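Putative periplasmic protein (Wolinella succinogenes, PDB 3KN3) is a periplasmic binding protein that probably captures a small anionic ligand, perhaps tungstate, for an ABC-type transporter; glutathione has been found bound to it. Local coordinates at residues 5-10 and 54-59; 171-176 and 189-194. All coordinates share one frame; numbering follows the deposited sequence.

Contact 1 of 2, residues 5-10 and 54-59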
loop_
_atom_site.group_PDB
_atom_site.type_symbol
_atom_site.label_atom_id
_atom_site.label_comp_id
_atom_site.label_asym_id
_atom_site.label_seq_id
_atom_site.Cartn_x
_atom_site.Cartn_y
_atom_site.Cartn_z
ATOM N N ALA A 5 -19.303 7.323 21.816
ATOM C CA ALA A 5 -17.861 7.257 21.981
ATOM C C ALA A 5 -17.215 7.270 20.601
ATOM O O ALA A 5 -17.710 6.643 19.662
ATOM C CB ALA A 5 -17.460 6.017 22.744
ATOM N N GLU A 6 -16.115 7.998 20.473
ATOM C CA GLU A 6 -15.421 8.045 19.206
ATOM C C GLU A 6 -13.916 7.961 19.375
ATOM O O GLU A 6 -13.379 8.108 20.473
ATOM C CB GLU A 6 -15.797 9.305 18.436
ATOM C CG GLU A 6 -15.270 10.569 19.066
ATOM C CD GLU A 6 -15.896 11.824 18.474
ATOM O OE1 GLU A 6 -17.120 12.031 18.661
ATOM O OE2 GLU A 6 -15.158 12.603 17.832
ATOM N N LEU A 7 -13.241 7.696 18.267
ATOM C CA LEU A 7 -11.797 7.638 18.231
ATOM C C LEU A 7 -11.334 8.529 17.073
ATOM O O LEU A 7 -11.830 8.400 15.956
ATOM C CB LEU A 7 -11.338 6.198 18.025
ATOM C CG LEU A 7 -9.812 6.088 17.990
ATOM C CD1 LEU A 7 -9.235 6.198 19.386
ATOM C CD2 LEU A 7 -9.386 4.800 17.336
ATOM N N ARG A 8 -10.407 9.443 17.346
ATOM C CA ARG A 8 -10.016 10.431 16.345
ATOM C C ARG A 8 -8.769 10.010 15.617
ATOM O O ARG A 8 -7.742 9.723 16.232
ATOM C CB ARG A 8 -9.811 11.812 16.976
ATOM C CG ARG A 8 -11.090 12.470 17.413
ATOM C CD ARG A 8 -10.835 13.508 18.494
ATOM N NE ARG A 8 -12.016 14.339 18.703
ATOM C CZ ARG A 8 -12.997 14.054 19.554
ATOM N NH1 ARG A 8 -12.934 12.963 20.299
ATOM N NH2 ARG A 8 -14.038 14.873 19.667
HETATM N N MSE A 9 -8.852 10.010 14.292
HETATM C CA MSE A 9 -7.781 9.475 13.478
HETATM C C MSE A 9 -7.311 10.445 12.407
HETATM O O MSE A 9 -8.116 11.073 11.723
HETATM C CB MSE A 9 -8.255 8.189 12.822
HETATM C CG MSE A 9 -7.498 7.794 11.567
HETATM SE SE MSE A 9 -8.060 6.028 10.885
HETATM C CE MSE A 9 -8.878 5.331 12.544
ATOM N N ALA A 10 -5.999 10.555 12.268
ATOM C CA ALA A 10 -5.425 11.271 11.149
ATOM C C ALA A 10 -4.925 10.245 10.147
ATOM O O ALA A 10 -4.079 9.412 10.474
ATOM C CB ALA A 10 -4.293 12.171 11.607
ATOM N N ASP A 54 -3.290 16.262 18.143
ATOM C CA ASP A 54 -4.601 16.542 17.547
ATOM C C ASP A 54 -5.473 15.296 17.374
ATOM O O ASP A 54 -6.697 15.383 17.236
ATOM C CB ASP A 54 -4.428 17.209 16.184
ATOM C CG ASP A 54 -3.790 18.595 16.284
ATOM O OD1 ASP A 54 -4.071 19.304 17.269
ATOM O OD2 ASP A 54 -3.019 18.975 15.380
ATOM N N VAL A 55 -4.844 14.132 17.332
ATOM C CA VAL A 55 -5.617 12.919 17.172
ATOM C C VAL A 55 -5.209 11.855 18.179
ATOM O O VAL A 55 -4.274 12.046 18.953
ATOM C CB VAL A 55 -5.529 12.379 15.746
ATOM C CG1 VAL A 55 -6.271 13.301 14.788
ATOM C CG2 VAL A 55 -4.074 12.196 15.328
ATOM N N ASP A 56 -5.931 10.743 18.175
ATOM C CA ASP A 56 -5.611 9.634 19.058
ATOM C C ASP A 56 -4.694 8.645 18.355
ATOM O O ASP A 56 -3.778 8.106 18.967
ATOM C CB ASP A 56 -6.893 8.953 19.526
ATOM C CG ASP A 56 -7.902 9.950 20.107
ATOM O OD1 ASP A 56 -7.505 10.742 21.003
ATOM O OD2 ASP A 56 -9.079 9.939 19.659
ATOM N N VAL A 57 -4.949 8.423 17.064
ATOM C CA VAL A 57 -4.150 7.516 16.248
ATOM C C VAL A 57 -3.897 8.066 14.859
ATOM O O VAL A 57 -4.621 8.922 14.368
ATOM C CB VAL A 57 -4.809 6.125 16.044
ATOM C CG1 VAL A 57 -4.895 5.379 17.341
ATOM C CG2 VAL A 57 -6.173 6.278 15.386
ATOM N N VAL A 58 -2.884 7.488 14.227
ATOM C CA VAL A 58 -2.381 7.906 12.939
ATOM C C VAL A 58 -2.384 6.670 12.027
ATOM O O VAL A 58 -2.122 5.553 12.480
ATOM C CB VAL A 58 -0.964 8.516 13.124
ATOM C CG1 VAL A 58 -0.005 7.983 12.117
ATOM C CG2 VAL A 58 -1.026 10.040 13.088
ATOM N N PHE A 59 -2.723 6.851 10.758
ATOM C CA PHE A 59 -2.909 5.707 9.871
ATOM C C PHE A 59 -2.354 6.006 8.492
ATOM O O PHE A 59 -2.990 6.696 7.698
ATOM C CB PHE A 59 -4.384 5.368 9.766
ATOM C CG PHE A 59 -4.660 4.038 9.147
ATOM C CD1 PHE A 59 -3.791 2.978 9.330
ATOM C CD2 PHE A 59 -5.803 3.836 8.392
ATOM C CE1 PHE A 59 -4.060 1.720 8.765
ATOM C CE2 PHE A 59 -6.079 2.591 7.825
ATOM C CZ PHE A 59 -5.206 1.528 8.020
#
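Asp56 grips the backbone of Arg8 at both ends, standing in for a strand partner just before the regular pairing begins. Its OD2 accepts from Arg8 N at 2.7 Å, on the anti side of the carboxylate and in a nearly straight bond. Its own backbone N donates back to Arg8 O. Val57 N reaches Arg8 O at 3.2 Å, nearly along the C=O axis, so two neighbouring amides share this oxygen. The carboxylate can reach the strand because CG lies anti to the carbonyl carbon, beside the backbone N (chi1 -52°).

Parallel pairing follows. Ala10 N donates to Val57 O, and Phe59 N donates to Ala10 O at 2.9 Å. Strands 6-10 and 57-59 approach to 4.8 Å with a 40° twist between them. On one face, Met9 CB meets Val57 CG2, and Leu7 CD2 touches the same methyl. Leu7 CD1 lies against Asp56 CB at 3.6 Å. The extended first part of Met9, a selenomethionine, carries SE alongside Phe59. Met9 SE lies 5.1 Å from the centroid of the Phe59 ring, an oblique Met-aromatic contact. The bend at the chain end turns Met9 CE back to Val57 CG2 at 4.0 Å. On the other face, Ala10 CB rests against Val55 CG2 at 3.7 Å.

Strands 35-41, 6-12 and 57-60 run parallel within a mixed sheet of this periplasmic binding protein lobe. Phe59 also touches Tyr203, which binds glutathione, though none is bound in this model. Asp56 OD1 accepts from Asp217 N, so both carboxylate oxygens are used. Glu6 OE2 lies over the face of the Arg8 guanidinium, a salt bridge by charge alone. The buried Asp56 carboxylate is probably stabilised as an anion by the N-H groups of Arg8 and Asp217, and the nearby but non-contacting guanidinium of Arg8 is likely to add to this.

Contact 2 of 2, residues 171-176 and 189-194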
loop_
_atom_site.group_PDB
_atom_site.type_symbol
_atom_site.label_atom_id
_atom_site.label_comp_id
_atom_site.label_asym_id
_atom_site.label_seq_id
_atom_site.Cartn_x
_atom_site.Cartn_y
_atom_site.Cartn_z
ATOM N N THR A 171 1.605 -2.600 -10.326
ATOM C CA THR A 171 0.541 -1.721 -9.866
ATOM C C THR A 171 -0.180 -2.318 -8.676
ATOM O O THR A 171 -0.195 -3.532 -8.485
ATOM C CB THR A 171 -0.491 -1.446 -10.969
ATOM O OG1 THR A 171 -1.540 -0.635 -10.437
ATOM C CG2 THR A 171 -1.091 -2.752 -11.476
ATOM N N ASP A 172 -0.773 -1.457 -7.863
ATOM C CA ASP A 172 -1.642 -1.929 -6.807
ATOM C C ASP A 172 -2.874 -2.551 -7.461
ATOM O O ASP A 172 -3.255 -2.190 -8.577
ATOM C CB ASP A 172 -2.045 -0.774 -5.900
ATOM C CG ASP A 172 -2.848 0.268 -6.631
ATOM O OD1 ASP A 172 -2.241 1.173 -7.258
ATOM O OD2 ASP A 172 -4.088 0.157 -6.597
ATOM N N ARG A 173 -3.493 -3.489 -6.761
ATOM C CA ARG A 173 -4.623 -4.226 -7.305
ATOM C C ARG A 173 -5.827 -3.318 -7.553
ATOM O O ARG A 173 -6.547 -3.482 -8.532
ATOM C CB ARG A 173 -5.000 -5.366 -6.359
ATOM C CG ARG A 173 -6.095 -6.247 -6.886
ATOM C CD ARG A 173 -6.392 -7.366 -5.925
ATOM N NE ARG A 173 -5.265 -8.283 -5.762
ATOM C CZ ARG A 173 -5.108 -9.390 -6.480
ATOM N NH1 ARG A 173 -6.003 -9.697 -7.416
ATOM N NH2 ARG A 173 -4.064 -10.192 -6.267
ATOM N N GLY A 174 -6.041 -2.362 -6.658
ATOM C CA GLY A 174 -7.162 -1.447 -6.782
ATOM C C GLY A 174 -7.187 -0.701 -8.105
ATOM O O GLY A 174 -8.225 -0.632 -8.762
ATOM N N THR A 175 -6.048 -0.145 -8.508
ATOM C CA THR A 175 -5.998 0.606 -9.755
ATOM C C THR A 175 -6.210 -0.316 -10.938
ATOM O O THR A 175 -6.846 0.067 -11.918
ATOM C CB THR A 175 -4.663 1.319 -9.945
ATOM O OG1 THR A 175 -4.295 1.983 -8.731
ATOM C CG2 THR A 175 -4.763 2.328 -11.079
ATOM N N PHE A 176 -5.680 -1.531 -10.855
ATOM C CA PHE A 176 -5.838 -2.462 -11.965
ATOM C C PHE A 176 -7.303 -2.806 -12.155
ATOM O O PHE A 176 -7.776 -2.943 -13.284
ATOM C CB PHE A 176 -5.018 -3.743 -11.779
ATOM C CG PHE A 176 -5.163 -4.716 -12.922
ATOM C CD1 PHE A 176 -4.744 -4.365 -14.197
ATOM C CD2 PHE A 176 -5.721 -5.967 -12.723
ATOM C CE1 PHE A 176 -4.882 -5.243 -15.256
ATOM C CE2 PHE A 176 -5.853 -6.857 -13.774
ATOM C CZ PHE A 176 -5.436 -6.492 -15.046
HETATM N N MSE A 189 -4.708 -5.842 -20.699
HETATM C CA MSE A 189 -3.771 -6.102 -19.614
HETATM C C MSE A 189 -4.308 -7.120 -18.608
HETATM O O MSE A 189 -5.498 -7.143 -18.295
HETATM C CB MSE A 189 -3.445 -4.799 -18.897
HETATM C CG MSE A 189 -1.970 -4.527 -18.754
HETATM SE SE MSE A 189 -0.966 -4.449 -20.443
HETATM C CE MSE A 189 0.561 -3.470 -19.729
ATOM N N VAL A 190 -3.413 -7.950 -18.088
ATOM C CA VAL A 190 -3.822 -9.048 -17.239
ATOM C C VAL A 190 -2.800 -9.316 -16.126
ATOM O O VAL A 190 -1.598 -9.106 -16.316
ATOM C CB VAL A 190 -4.036 -10.296 -18.105
ATOM C CG1 VAL A 190 -2.894 -11.280 -17.937
ATOM C CG2 VAL A 190 -5.352 -10.923 -17.782
ATOM N N ILE A 191 -3.272 -9.750 -14.954
ATOM C CA ILE A 191 -2.347 -10.115 -13.877
ATOM C C ILE A 191 -1.484 -11.273 -14.311
ATOM O O ILE A 191 -1.977 -12.313 -14.760
ATOM C CB ILE A 191 -3.027 -10.511 -12.568
ATOM C CG1 ILE A 191 -3.732 -9.309 -11.946
ATOM C CG2 ILE A 191 -1.981 -11.065 -11.584
ATOM C CD1 ILE A 191 -4.361 -9.621 -10.623
ATOM N N VAL A 192 -0.188 -11.085 -14.138
ATOM C CA VAL A 192 0.815 -11.933 -14.749
ATOM C C VAL A 192 1.683 -12.497 -13.631
ATOM O O VAL A 192 2.429 -13.446 -13.824
ATOM C CB VAL A 192 1.629 -11.089 -15.779
ATOM C CG1 VAL A 192 3.118 -11.191 -15.554
ATOM C CG2 VAL A 192 1.231 -11.446 -17.210
ATOM N N LEU A 193 1.544 -11.922 -12.439
ATOM C CA LEU A 193 2.276 -12.407 -11.282
ATOM C C LEU A 193 1.739 -11.801 -9.980
ATOM O O LEU A 193 1.577 -10.591 -9.881
ATOM C CB LEU A 193 3.760 -12.099 -11.461
ATOM C CG LEU A 193 4.752 -12.871 -10.598
ATOM C CD1 LEU A 193 6.117 -12.855 -11.238
ATOM C CD2 LEU A 193 4.795 -12.250 -9.226
ATOM N N GLU A 194 1.468 -12.645 -8.983
ATOM C CA GLU A 194 0.874 -12.193 -7.725
ATOM C C GLU A 194 1.142 -13.179 -6.582
ATOM O O GLU A 194 1.519 -14.315 -6.817
ATOM C CB GLU A 194 -0.637 -11.997 -7.904
ATOM C CG GLU A 194 -1.382 -13.268 -8.330
ATOM C CD GLU A 194 -2.902 -13.080 -8.480
ATOM O OE1 GLU A 194 -3.494 -13.717 -9.377
ATOM O OE2 GLU A 194 -3.509 -12.308 -7.710
#
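Segment 171-176 runs from the end of a strand into the first turn of helix 173-182, while segment 189-194 forms an outer strand of the same lobe. The two backbones stay apart, with Phe176 CA and Ile191 CA 8.6 Å from each other. Strand 86-90 lies between strands 168-172 and 190-193 in the sheet. Val192 and Leu193 both face its Ile88 in a classic beta bulge. Asp172 is the helix N-cap: its OD2 accepts from Thr175 N at 2.8 Å, while OD1 uses its syn lone pair to bond Thr175 OG1.

Two side chains from the helix bridge the gap. Phe176 has CG anti to the backbone N (chi1 -180°), which aims its ring at strand 190-193. Met189 O sits at the ring edge, 3.3 Å from Phe176 CZ. Ile191 CG1 approaches Phe176 CE2 obliquely at 3.7 Å, and Met189 CB touches Phe176 CE1. Nearer the helix start, the bent chain of Arg173 carries its guanidinium past Ile191 CD1, which lies 3.6 Å from Arg173 NH1. Arg173 NH2 then meets Glu194 OE2 in a 2.6 Å salt bridge. The bond is almost straight (170°), and the oxygen lies in the guanidinium plane.

Arg173 NE also pairs with Asp85, so the arginine ties the helix start to two acidic groups. An alanine here would probably leave Glu194 and Asp85 without this shared positive partner and uncover the end of Ile191. The contact thus joins an apolar patch around Phe176 to a salt bridge at Glu194, whose exposed position is likely to let solvent weaken the attraction.

The two contacts lie on opposite sides of the chain's centre, with their own centres about 32 Å apart, and share no helix or strand. Contact 1 is buried in the sheet that includes strands 6-12 and 57-60. Contact 2 is only partly buried and belongs to the other sheet. Contact 1 joins neighbouring strands directly, mainly through backbone hydrogen bonds, with apolar side chains on both faces. Contact 2 has no backbone-to-backbone hydrogen bond between its segments; side chains from a helix start span the gap to an edge strand. An acidic group serves backbone amides in contact 1, but meets an arginine across contact 2. Contact 1 touches a glutathione-binding residue; contact 2 stays about 8 Å, side chain to side chain, from Asn201.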